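Local coordinates for homoserine dehydrogenase (PDB 3ING) that catalyses the NADP-linked interconversion of aspartate semialdehyde and homoserine, a step on the way to threonine and methionine, at the interface of chains A and B. Numbering follows the deposited sequence. Chains: chain A/B, Homoserine dehydrogenase.

Contact 1: the interface of chains A and B. Residues chain A 161-163; chain B 29.
A:Lys163 and B:Arg29 run past one another in opposite directions, each chain lying alongside the other where helix 14-29 of chain B ends against a loop of chain A. B:Arg29 is poorly ordered, and its distances are therefore approximate. Packing carries most of this contact. The lysine is extended beyond CG, and its methylene CG sits over the centre of one guanidinium face of B:Arg29, 3.9 Å from CZ. Further out, A:Lys163 CE comes within 3.6 Å of B:Arg29 NE. A bend at the third torsion of the arginine (chi3 52°) turns the guanidinium away from the line of its own aliphatic chain and over the lysine. The lysine ammonium NZ of A:Lys163 lies 4.4 Å from B:Arg29 NE, not in contact, and any mutual repulsion is probably modest. Replacing A:Lys163 with a serine would probably take away the methylene packing on that face and leave the arginine freer to swing. The polar part is slight: B:Arg29 NH1 gives a weak hydrogen bond of 3.0 Å to the backbone carbonyl O of A:Pro161, strongly bent at the hydrogen. The site probably serves as a loosely held contact, tying the nucleotide-binding part of one subunit to the loop before strand 164-170 of the other.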
# COMPACT_ATOMS: atom_id res chain seq x y z
N PRO A 161 6.52 8.00 7.46
CA PRO A 161 7.73 8.72 7.86
C PRO A 161 8.44 9.52 6.77
O PRO A 161 9.32 10.32 7.08
CB PRO A 161 8.67 7.60 8.30
CG PRO A 161 7.89 6.38 8.29
CD PRO A 161 6.73 6.56 7.44
N SER A 162 8.09 9.30 5.51
CA SER A 162 8.88 9.83 4.41
C SER A 162 8.42 11.12 3.78
O SER A 162 7.21 11.41 3.69
CB SER A 162 8.84 8.83 3.24
OG SER A 162 9.68 7.71 3.47
N LYS A 163 9.39 11.85 3.24
CA LYS A 163 9.11 12.79 2.17
C LYS A 163 9.20 12.01 0.83
O LYS A 163 10.11 11.22 0.63
CB LYS A 163 10.11 13.92 2.17
CG LYS A 163 10.01 14.84 3.37
CD LYS A 163 11.05 15.96 3.32
CE LYS A 163 10.80 17.03 4.40
NZ LYS A 163 11.94 18.00 4.62
N ARG B 29 11.97 17.80 11.42
CA ARG B 29 11.08 18.41 10.44
C ARG B 29 9.92 19.06 11.15
O ARG B 29 9.51 20.16 10.78
CB ARG B 29 10.50 17.36 9.51
CG ARG B 29 11.49 16.77 8.55
CD ARG B 29 10.96 15.46 8.03
NE ARG B 29 9.60 15.56 7.50
CZ ARG B 29 8.85 14.51 7.13
NH1 ARG B 29 9.31 13.27 7.23
NH2 ARG B 29 7.62 14.71 6.66

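Contact 2: the interface of chains A and B. Residues chain A 153, 157, 315, 319; chain B 153, 157-158, 160, 319.
This is a two-fold symmetric interface between two copies of homoserine dehydrogenase in the deposited assembly, in which helices 152-157 of the two chains meet and probably hold a dimer together. At its centre A:Tyr157 and B:Tyr157 cross at about a right angle. With CG anti to the carbonyl carbon (chi1 -56°), each lays its CB against the other's ring, A:Tyr157 CB lying 3.9 Å from B:Tyr157 CD2, with the reciprocal pair matching. A:Leu319, from helix 306-321, adds an apolar flank: its CD2 branch meets B:Leu160 CD1 at 3.9 Å, while CD1 approaches the carbonyl O of B:Tyr157 at 3.6 Å. A direct polar link is the hydrogen bond of 2.7 Å from A:Ser153 OG to B:Ser158 OG, hydroxyl to hydroxyl. A:Ser153 OG, placed between its backbone N and carbonyl carbon (chi1 56°), also contacts water 1 at 2.7 Å, and that water lies 3.0 Å from B:Ser158 O. The amide of A:Asn315 is doubtful as modelled, since OD1 faces the carbonyl O of B:Tyr157 at 2.9 Å and ND2 faces the backbone N of B:Leu160 at 2.7 Å. Exchanging the amide oxygen and nitrogen would pair donors with acceptors at both ends, so the side chain is likely to be flipped in reality.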
# COMPACT_ATOMS: atom_id res chain seq x y z
N SER A 153 -3.87 5.38 -0.85
CA SER A 153 -3.93 4.64 0.42
C SER A 153 -2.50 4.26 0.86
O SER A 153 -2.19 4.18 2.07
CB SER A 153 -4.82 3.42 0.25
OG SER A 153 -4.44 2.52 -0.79
N TYR A 157 -0.98 5.66 4.27
CA TYR A 157 -0.82 4.75 5.41
C TYR A 157 0.37 3.81 5.40
O TYR A 157 0.55 3.07 6.38
CB TYR A 157 -2.10 3.89 5.53
CG TYR A 157 -3.34 4.73 5.66
CD1 TYR A 157 -3.59 5.45 6.82
CD2 TYR A 157 -4.22 4.87 4.60
CE1 TYR A 157 -4.69 6.25 6.92
CE2 TYR A 157 -5.31 5.67 4.70
CZ TYR A 157 -5.56 6.34 5.87
OH TYR A 157 -6.68 7.16 6.00
N ASN A 315 -12.87 0.67 -1.11
CA ASN A 315 -11.82 0.81 -0.09
C ASN A 315 -11.90 2.20 0.53
O ASN A 315 -11.85 2.35 1.75
CB ASN A 315 -10.43 0.56 -0.65
CG ASN A 315 -9.40 0.47 0.44
OD1 ASN A 315 -8.61 1.41 0.69
ND2 ASN A 315 -9.47 -0.62 1.18
N LEU A 319 -12.46 3.14 4.37
CA LEU A 319 -11.51 3.99 5.13
C LEU A 319 -12.26 5.14 5.81
O LEU A 319 -11.98 5.47 6.96
CB LEU A 319 -10.40 4.54 4.23
CG LEU A 319 -9.31 3.55 3.77
CD1 LEU A 319 -8.41 4.15 2.68
CD2 LEU A 319 -8.50 3.15 5.03
N SER B 153 0.53 -3.02 5.94
CA SER B 153 -0.17 -1.73 5.85
C SER B 153 -1.07 -1.72 4.58
O SER B 153 -2.15 -1.10 4.55
CB SER B 153 0.83 -0.59 5.82
OG SER B 153 1.82 -0.66 4.79
N TYR B 157 -5.02 -1.39 4.90
CA TYR B 157 -5.67 -0.14 4.50
C TYR B 157 -5.89 0.11 3.02
O TYR B 157 -6.48 1.14 2.67
CB TYR B 157 -4.84 1.04 5.06
CG TYR B 157 -4.66 0.95 6.55
CD1 TYR B 157 -5.73 1.17 7.41
CD2 TYR B 157 -3.45 0.58 7.10
CE1 TYR B 157 -5.58 1.04 8.76
CE2 TYR B 157 -3.30 0.44 8.45
CZ TYR B 157 -4.36 0.71 9.28
OH TYR B 157 -4.23 0.59 10.66
N SER B 158 -5.40 -0.78 2.15
CA SER B 158 -5.51 -0.58 0.70
C SER B 158 -6.47 -1.54 0.00
O SER B 158 -6.94 -1.22 -1.08
CB SER B 158 -4.14 -0.71 0.04
OG SER B 158 -3.27 0.37 0.37
N LEU B 160 -9.31 -3.26 1.71
CA LEU B 160 -10.36 -3.59 2.70
C LEU B 160 -11.57 -4.38 2.16
O LEU B 160 -12.08 -5.24 2.84
CB LEU B 160 -10.84 -2.31 3.41
CG LEU B 160 -9.88 -1.71 4.44
CD1 LEU B 160 -10.25 -0.29 4.73
CD2 LEU B 160 -9.90 -2.61 5.73
N LEU B 319 1.32 4.77 12.63
CA LEU B 319 -0.05 4.22 12.53
C LEU B 319 -0.66 4.04 13.92
O LEU B 319 -1.84 4.34 14.13
CB LEU B 319 -0.08 2.90 11.76
CG LEU B 319 0.14 2.96 10.23
CD1 LEU B 319 0.35 1.57 9.61
CD2 LEU B 319 -1.11 3.67 9.63
O HOH W 1 -6.33 1.40 -2.29

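Contact 3: the interface of chains A and B. Residues chain A 148, 150, 299-301; chain B 158, 294, 296-298.
B:Asn298 N donates a nearly straight hydrogen bond of 2.8 Å (176° at the hydrogen) to the carbonyl O of A:Ser300, one half of an antiparallel beta bridge between strands 296-301 of the two chains. The return bond, A:Ser300 N to B:Asn298 O, is 2.9 Å long, and a second bridge pairs A:Asp301 with B:Val297, so these strands pair edge to edge and probably extend the sheet across the two homoserine dehydrogenase subunits. Side chains reinforce the pairing. B:Asn298 ND2 gives a hydrogen bond of 3.1 Å to the hydroxyl A:Ser300 OG, which lies in the plane of the donating amide. The serine hydroxyl stands between its own backbone N and carbonyl carbon (chi1 66°), on the side where the asparagine reaches it; accepting there would tend to restrain the rotation of the amide. Beside the strands, A:Pro150 points its CD at both methyl branches of B:Val297, 4.0 Å from CG2, and rests CB on B:Ser158 CB at 3.8 Å. Waters join the margin. Water 3 is gripped by the carboxylate atom A:Asp301 OD2 at 2.7 Å and by the carbonyl B:Asn294 O at 2.9 Å, while water 2 bridges the carbonyl O of A:Gly148 and the side-chain OD1 of B:Asn294.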
# COMPACT_ATOMS: atom_id res chain seq x y z
N GLY A 148 -7.42 0.81 -10.26
CA GLY A 148 -7.38 -0.21 -9.25
C GLY A 148 -6.04 -0.43 -8.57
O GLY A 148 -5.93 -1.30 -7.72
N PRO A 150 -3.46 0.40 -5.80
CA PRO A 150 -3.35 1.22 -4.59
C PRO A 150 -2.25 2.27 -4.68
O PRO A 150 -1.09 1.96 -4.96
CB PRO A 150 -3.02 0.19 -3.49
CG PRO A 150 -3.50 -1.11 -4.04
CD PRO A 150 -3.27 -1.03 -5.52
N VAL A 299 4.66 -0.40 -7.37
CA VAL A 299 3.30 -0.93 -7.17
C VAL A 299 2.67 -1.02 -8.53
O VAL A 299 2.80 -0.10 -9.35
CB VAL A 299 2.44 -0.06 -6.25
CG1 VAL A 299 1.06 -0.72 -5.98
CG2 VAL A 299 3.17 0.29 -4.93
N SER A 300 2.06 -2.15 -8.81
CA SER A 300 1.37 -2.35 -10.08
C SER A 300 0.23 -3.35 -9.92
O SER A 300 0.02 -3.91 -8.85
CB SER A 300 2.36 -2.80 -11.16
OG SER A 300 2.90 -4.06 -10.90
N ASP A 301 -0.52 -3.58 -11.00
CA ASP A 301 -1.46 -4.68 -11.00
C ASP A 301 -1.42 -5.41 -12.32
O ASP A 301 -0.73 -5.00 -13.25
CB ASP A 301 -2.90 -4.24 -10.64
CG ASP A 301 -3.50 -3.24 -11.61
OD1 ASP A 301 -2.89 -2.93 -12.64
OD2 ASP A 301 -4.59 -2.73 -11.27
N SER B 158 -5.40 -0.78 2.15
CA SER B 158 -5.51 -0.58 0.70
C SER B 158 -6.47 -1.54 0.00
O SER B 158 -6.94 -1.22 -1.08
CB SER B 158 -4.14 -0.71 0.04
OG SER B 158 -3.27 0.37 0.37
N ASN B 294 -10.10 -6.32 -5.50
CA ASN B 294 -9.10 -5.30 -5.83
C ASN B 294 -8.07 -5.81 -6.83
O ASN B 294 -6.96 -5.25 -6.92
CB ASN B 294 -8.41 -4.82 -4.54
CG ASN B 294 -9.37 -4.08 -3.62
OD1 ASN B 294 -9.58 -2.86 -3.80
ND2 ASN B 294 -9.99 -4.81 -2.66
N THR B 296 -5.27 -8.25 -8.79
CA THR B 296 -4.02 -8.83 -8.36
C THR B 296 -3.02 -7.71 -8.33
O THR B 296 -2.73 -7.07 -9.37
CB THR B 296 -3.55 -9.98 -9.27
OG1 THR B 296 -4.49 -11.03 -9.17
CG2 THR B 296 -2.13 -10.51 -8.89
N VAL B 297 -2.49 -7.49 -7.14
CA VAL B 297 -1.62 -6.37 -6.85
C VAL B 297 -0.20 -6.83 -6.63
O VAL B 297 0.04 -7.82 -5.92
CB VAL B 297 -2.13 -5.55 -5.61
CG1 VAL B 297 -1.13 -4.43 -5.27
CG2 VAL B 297 -3.55 -4.97 -5.88
N ASN B 298 0.74 -6.12 -7.25
CA ASN B 298 2.15 -6.40 -7.14
C ASN B 298 2.86 -5.26 -6.42
O ASN B 298 2.63 -4.11 -6.71
CB ASN B 298 2.79 -6.59 -8.52
CG ASN B 298 1.93 -7.42 -9.46
OD1 ASN B 298 1.55 -8.54 -9.13
ND2 ASN B 298 1.64 -6.87 -10.65
O HOH W 2 -8.57 -1.82 -6.27
O HOH W 3 -6.07 -4.22 -9.51

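Contacts 2 and 3 are neighbours, the centres of their C-alpha atoms about 12 Å apart, and they share B:Ser158, which meets A:Ser153 in contact 2 and A:Pro150 in contact 3 and so joins the two patches. Contact 1 lies farther off, its centre about 19 Å from that of contact 2 and 24 Å from that of contact 3, yet residues 160 and 161 of the same segment, seen in opposite chains, serve contacts 2 and 1. Two-fold symmetry repeats each contact with the chains exchanged. The centre of contact 3 is about 14 Å from A:Lys217, probably the catalytic proton donor, so the interface may support the catalytic region indirectly.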